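Blr6230 protein (Bradyrhizobium diazoefficiens USDA 110, PDB 5NGG) is a zinc-dependent metallo-beta-lactamase of subclass B3, which probably hydrolyses the beta-lactam ring of antibiotics and so inactivates them. Local coordinates at residues Y272-S275 against L276-F280; D281-L284 against A285-T288. All blocks are in the same frame, centred on the assembly; numbering follows the deposited sequence. Where two conformers were deposited one is given.

Overall arrangement
Both contacts are successive turns of one helix, 268-291, near the C-terminal end of the chain. Contact 1 (272-280) comes first and contact 2 (281-288) follows without a break, their centres 13 Å apart. The helix runs outward, from about 17 Å to about 24 Å between contact centre and chain centre. Contact 1 lies nearer the metal site: the side chain of Y272 is about 10 Å from a bound zinc ion and about 7 Å from the side chain of the zinc ligand H242, whereas the side chain of Q287 in contact 2 is about 14 Å from a bound zinc ion. A side-chain hydrogen bond ties the end of contact 1 to the start of contact 2.

Contact 1. Residues Y272-S275 against L276-F280; sequences YATS and LSEDF
The carbonyl oxygen of Y272 accepts the backbone N-H of L276, 2.9 Å from N to O. One turn of helix thus brings the two side chains together. L276 CG sits over one face of the Y272 ring, offset toward its rim and 4.1 Å from the ring centroid, in a CH-pi contact. The two leucine methyls reach different parts of the tyrosine: L276 CD1 approaches Y272 CE2 to 3.5 Å, while L276 CD2 lies 3.7 Å from Y272 OH at the hydroxyl end. With its CG turned anti to the backbone N (chi1 -176°), Y272 swings its ring alongside the next turn and under this leucine. The pair belongs to the inner side of helix 268-291 in the metallo-beta-lactamase fold, where L276 also touches F227 of helix 219-232 and Y272 rests on V245. Further round the helix, T274 and E278 run side by side in the same direction, the methyl CG2 of T274 lying 3.5 Å from E278 OE2. E278 CG, beside its own backbone N (chi1 -70°), passes 3.3 Å from T274 O, and the chain runs on extended from there. T274 OG1 is hydrogen-bonded to V270 O, one turn earlier.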
loop_
_atom_site.group_PDB
_atom_site.type_symbol
_atom_site.label_atom_id
_atom_site.label_comp_id
_atom_site.label_asym_id
_atom_site.label_seq_id
_atom_site.Cartn_x
_atom_site.Cartn_y
_atom_site.Cartn_z
ATOM N N TYR A 272 -15.284 -1.212 -4.690
ATOM C CA TYR A 272 -14.507 -1.288 -3.452
ATOM C C TYR A 272 -14.623 0.004 -2.631
ATOM O O TYR A 272 -14.841 -0.039 -1.415
ATOM C CB TYR A 272 -13.039 -1.627 -3.762
ATOM C CG TYR A 272 -12.232 -1.816 -2.494
ATOM C CD1 TYR A 272 -12.507 -2.864 -1.615
ATOM C CD2 TYR A 272 -11.180 -0.956 -2.178
ATOM C CE1 TYR A 272 -11.773 -3.034 -0.456
ATOM C CE2 TYR A 272 -10.469 -1.103 -1.006
ATOM C CZ TYR A 272 -10.758 -2.139 -0.150
ATOM O OH TYR A 272 -10.042 -2.275 1.006
ATOM N N ALA A 273 -14.518 1.155 -3.300
ATOM C CA ALA A 273 -14.648 2.447 -2.616
ATOM C C ALA A 273 -16.044 2.613 -2.008
ATOM O O ALA A 273 -16.181 3.220 -0.942
ATOM C CB ALA A 273 -14.323 3.614 -3.525
ATOM N N THR A 274 -17.069 2.094 -2.683
ATOM C CA THR A 274 -18.414 2.107 -2.124
ATOM C C THR A 274 -18.458 1.269 -0.839
ATOM O O THR A 274 -19.010 1.707 0.181
ATOM C CB THR A 274 -19.428 1.583 -3.163
ATOM O OG1 THR A 274 -19.369 2.393 -4.339
ATOM C CG2 THR A 274 -20.862 1.591 -2.636
ATOM N N SER A 275 -17.882 0.075 -0.856
ATOM C CA SER A 275 -17.837 -0.749 0.361
ATOM C C SER A 275 -17.066 -0.034 1.478
ATOM O O SER A 275 -17.478 -0.090 2.639
ATOM C CB SER A 275 -17.189 -2.096 0.089
ATOM O OG SER A 275 -17.885 -2.822 -0.890
ATOM N N LEU A 276 -15.957 0.622 1.142
ATOM C CA LEU A 276 -15.219 1.402 2.132
ATOM C C LEU A 276 -16.001 2.559 2.724
ATOM O O LEU A 276 -15.928 2.815 3.935
ATOM C CB LEU A 276 -13.931 1.971 1.525
ATOM C CG LEU A 276 -12.818 1.002 1.200
ATOM C CD1 LEU A 276 -11.706 1.764 0.509
ATOM C CD2 LEU A 276 -12.295 0.305 2.452
ATOM N N SER A 277 -16.738 3.276 1.886
ATOM C CA SER A 277 -17.524 4.416 2.347
ATOM C C SER A 277 -18.637 3.966 3.306
ATOM O O SER A 277 -18.932 4.613 4.333
ATOM C CB SER A 277 -18.102 5.148 1.137
ATOM O OG SER A 277 -18.773 6.324 1.533
ATOM N N GLU A 278 -19.248 2.832 2.984
ATOM C CA GLU A 278 -20.293 2.292 3.830
ATOM C C GLU A 278 -19.729 1.851 5.187
ATOM O O GLU A 278 -20.303 2.135 6.232
ATOM C CB GLU A 278 -21.010 1.163 3.100
ATOM C CG GLU A 278 -21.842 1.701 1.928
ATOM C CD GLU A 278 -22.326 0.652 0.943
ATOM O OE1 GLU A 278 -21.931 -0.530 1.034
ATOM O OE2 GLU A 278 -23.106 1.029 0.044
ATOM N N ASP A 279 -18.564 1.214 5.180
ATOM C CA ASP A 279 -17.948 0.845 6.443
ATOM C C ASP A 279 -17.500 2.092 7.219
ATOM O O ASP A 279 -17.593 2.113 8.453
ATOM C CB ASP A 279 -16.772 -0.118 6.278
ATOM C CG ASP A 279 -16.341 -0.708 7.617
ATOM O OD1 ASP A 279 -17.167 -1.387 8.283
ATOM O OD2 ASP A 279 -15.198 -0.458 8.047
ATOM N N PHE A 280 -17.007 3.112 6.511
ATOM C CA PHE A 280 -16.609 4.356 7.153
ATOM C C PHE A 280 -17.780 4.960 7.942
ATOM O O PHE A 280 -17.646 5.338 9.113
ATOM C CB PHE A 280 -16.103 5.371 6.130
ATOM C CG PHE A 280 -15.625 6.640 6.747
ATOM C CD1 PHE A 280 -14.316 6.749 7.224
ATOM C CD2 PHE A 280 -16.495 7.720 6.909
ATOM C CE1 PHE A 280 -13.903 7.906 7.855
ATOM C CE2 PHE A 280 -16.070 8.869 7.529
ATOM C CZ PHE A 280 -14.775 8.974 7.993
#

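Contact 2. Residues D281-L284 against A285-T288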
loop_
_atom_site.group_PDB
_atom_site.type_symbol
_atom_site.label_atom_id
_atom_site.label_comp_id
_atom_site.label_asym_id
_atom_site.label_seq_id
_atom_site.Cartn_x
_atom_site.Cartn_y
_atom_site.Cartn_z
ATOM N N ASP A 281 -18.944 5.043 7.316
ATOM C CA ASP A 281 -20.110 5.559 7.996
ATOM C C ASP A 281 -20.436 4.753 9.268
ATOM O O ASP A 281 -20.795 5.329 10.308
ATOM C CB ASP A 281 -21.327 5.526 7.077
ATOM C CG ASP A 281 -21.262 6.540 5.948
ATOM O OD1 ASP A 281 -20.414 7.445 5.978
ATOM O OD2 ASP A 281 -22.064 6.414 4.998
ATOM N N LYS A 282 -20.345 3.429 9.177
ATOM C CA LYS A 282 -20.568 2.560 10.356
ATOM C C LYS A 282 -19.567 2.863 11.483
ATOM O O LYS A 282 -19.933 2.985 12.657
ATOM C CB LYS A 282 -20.452 1.080 9.948
ATOM C CG LYS A 282 -20.650 0.073 11.077
ATOM C CD LYS A 282 -20.387 -1.357 10.619
ATOM C CE LYS A 282 -20.057 -2.273 11.791
ATOM N NZ LYS A 282 -19.590 -3.623 11.366
ATOM N N GLN A 283 -18.289 2.939 11.120
ATOM C CA GLN A 283 -17.258 3.213 12.125
ATOM C C GLN A 283 -17.369 4.605 12.720
ATOM O O GLN A 283 -17.155 4.758 13.927
ATOM C CB GLN A 283 -15.858 3.023 11.565
ATOM C CG GLN A 283 -15.572 1.644 10.993
ATOM C CD GLN A 283 -15.984 0.519 11.918
ATOM O OE1 GLN A 283 -15.739 0.566 13.120
ATOM N NE2 GLN A 283 -16.595 -0.510 11.359
ATOM N N LEU A 284 -17.683 5.608 11.902
ATOM C CA LEU A 284 -17.877 6.960 12.435
ATOM C C LEU A 284 -19.011 7.006 13.450
ATOM O O LEU A 284 -18.888 7.611 14.520
ATOM C CB LEU A 284 -18.131 7.946 11.287
ATOM C CG LEU A 284 -18.282 9.402 11.671
ATOM C CD1 LEU A 284 -17.022 9.930 12.327
ATOM C CD2 LEU A 284 -18.656 10.239 10.440
ATOM N N ALA A 285 -20.105 6.334 13.134
ATOM C CA ALA A 285 -21.241 6.258 14.061
ATOM C C ALA A 285 -20.856 5.536 15.344
ATOM O O ALA A 285 -21.218 5.965 16.442
ATOM C CB ALA A 285 -22.434 5.575 13.396
ATOM N N LYS A 286 -20.108 4.454 15.215
ATOM C CA LYS A 286 -19.690 3.685 16.380
ATOM C C LYS A 286 -18.792 4.509 17.305
ATOM O O LYS A 286 -18.970 4.535 18.536
ATOM C CB LYS A 286 -18.960 2.421 15.928
ATOM C CG LYS A 286 -18.395 1.565 17.053
ATOM C CD LYS A 286 -17.732 0.320 16.486
ATOM C CE LYS A 286 -16.968 -0.448 17.557
ATOM N NZ LYS A 286 -16.613 -1.817 17.102
ATOM N N GLN A 287 -17.792 5.155 16.719
ATOM C CA GLN A 287 -16.874 5.972 17.518
ATOM C C GLN A 287 -17.563 7.179 18.124
ATOM O O GLN A 287 -17.241 7.572 19.238
ATOM C CB GLN A 287 -15.690 6.412 16.661
ATOM C CG GLN A 287 -14.793 5.265 16.228
ATOM C CD GLN A 287 -13.499 5.734 15.605
ATOM O OE1 GLN A 287 -13.086 6.896 15.799
ATOM N NE2 GLN A 287 -12.842 4.838 14.853
ATOM N N THR A 288 -18.503 7.773 17.393
ATOM C CA THR A 288 -19.272 8.891 17.922
ATOM C C THR A 288 -20.083 8.437 19.129
ATOM O O THR A 288 -20.099 9.127 20.163
ATOM C CB THR A 288 -20.166 9.485 16.827
ATOM O OG1 THR A 288 -19.326 9.995 15.783
ATOM C CG2 THR A 288 -21.037 10.619 17.325
HETATM O O HOH W 1 -13.743 2.067 14.462
HETATM O O HOH W 2 -15.393 -1.637 14.674
#
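The side-chain amides of Q283 and Q287 are joined at their polar ends by a water that donates to Q283 OE1 at 2.8 Å and accepts from Q287 NE2 at 2.9 Å. A second water donates to the same Q283 OE1 and accepts from K286 NZ, 2.7 Å from each, so two waters grip this one oxygen. Q283 bends at chi2 (-49°), which brings OE1 alongside the K286 chain, 3.9 Å from its CD; the two side chains point the same way, K286 fully extended. The other end of the Q283 amide, NE2, bonds back to D279 OD1. Q287 stays extended beyond CG, and its amide is fixed by L210 N at OE1 and N208 O at NE2, tying the helix to a neighbouring loop. Elsewhere on the helix, L284 O is held twice by T288, from opposite faces of its carbonyl plane: by the backbone N at 2.9 Å and by OG1 at 2.7 Å, the hydroxyl lying 36° out of that plane. Their side chains meet loosely, L284 CD1 standing 4.2 Å from T288 OG1. A threonine hydroxyl returned to the carbonyl four residues earlier, beside the regular backbone bond, is a familiar feature of alpha-helices.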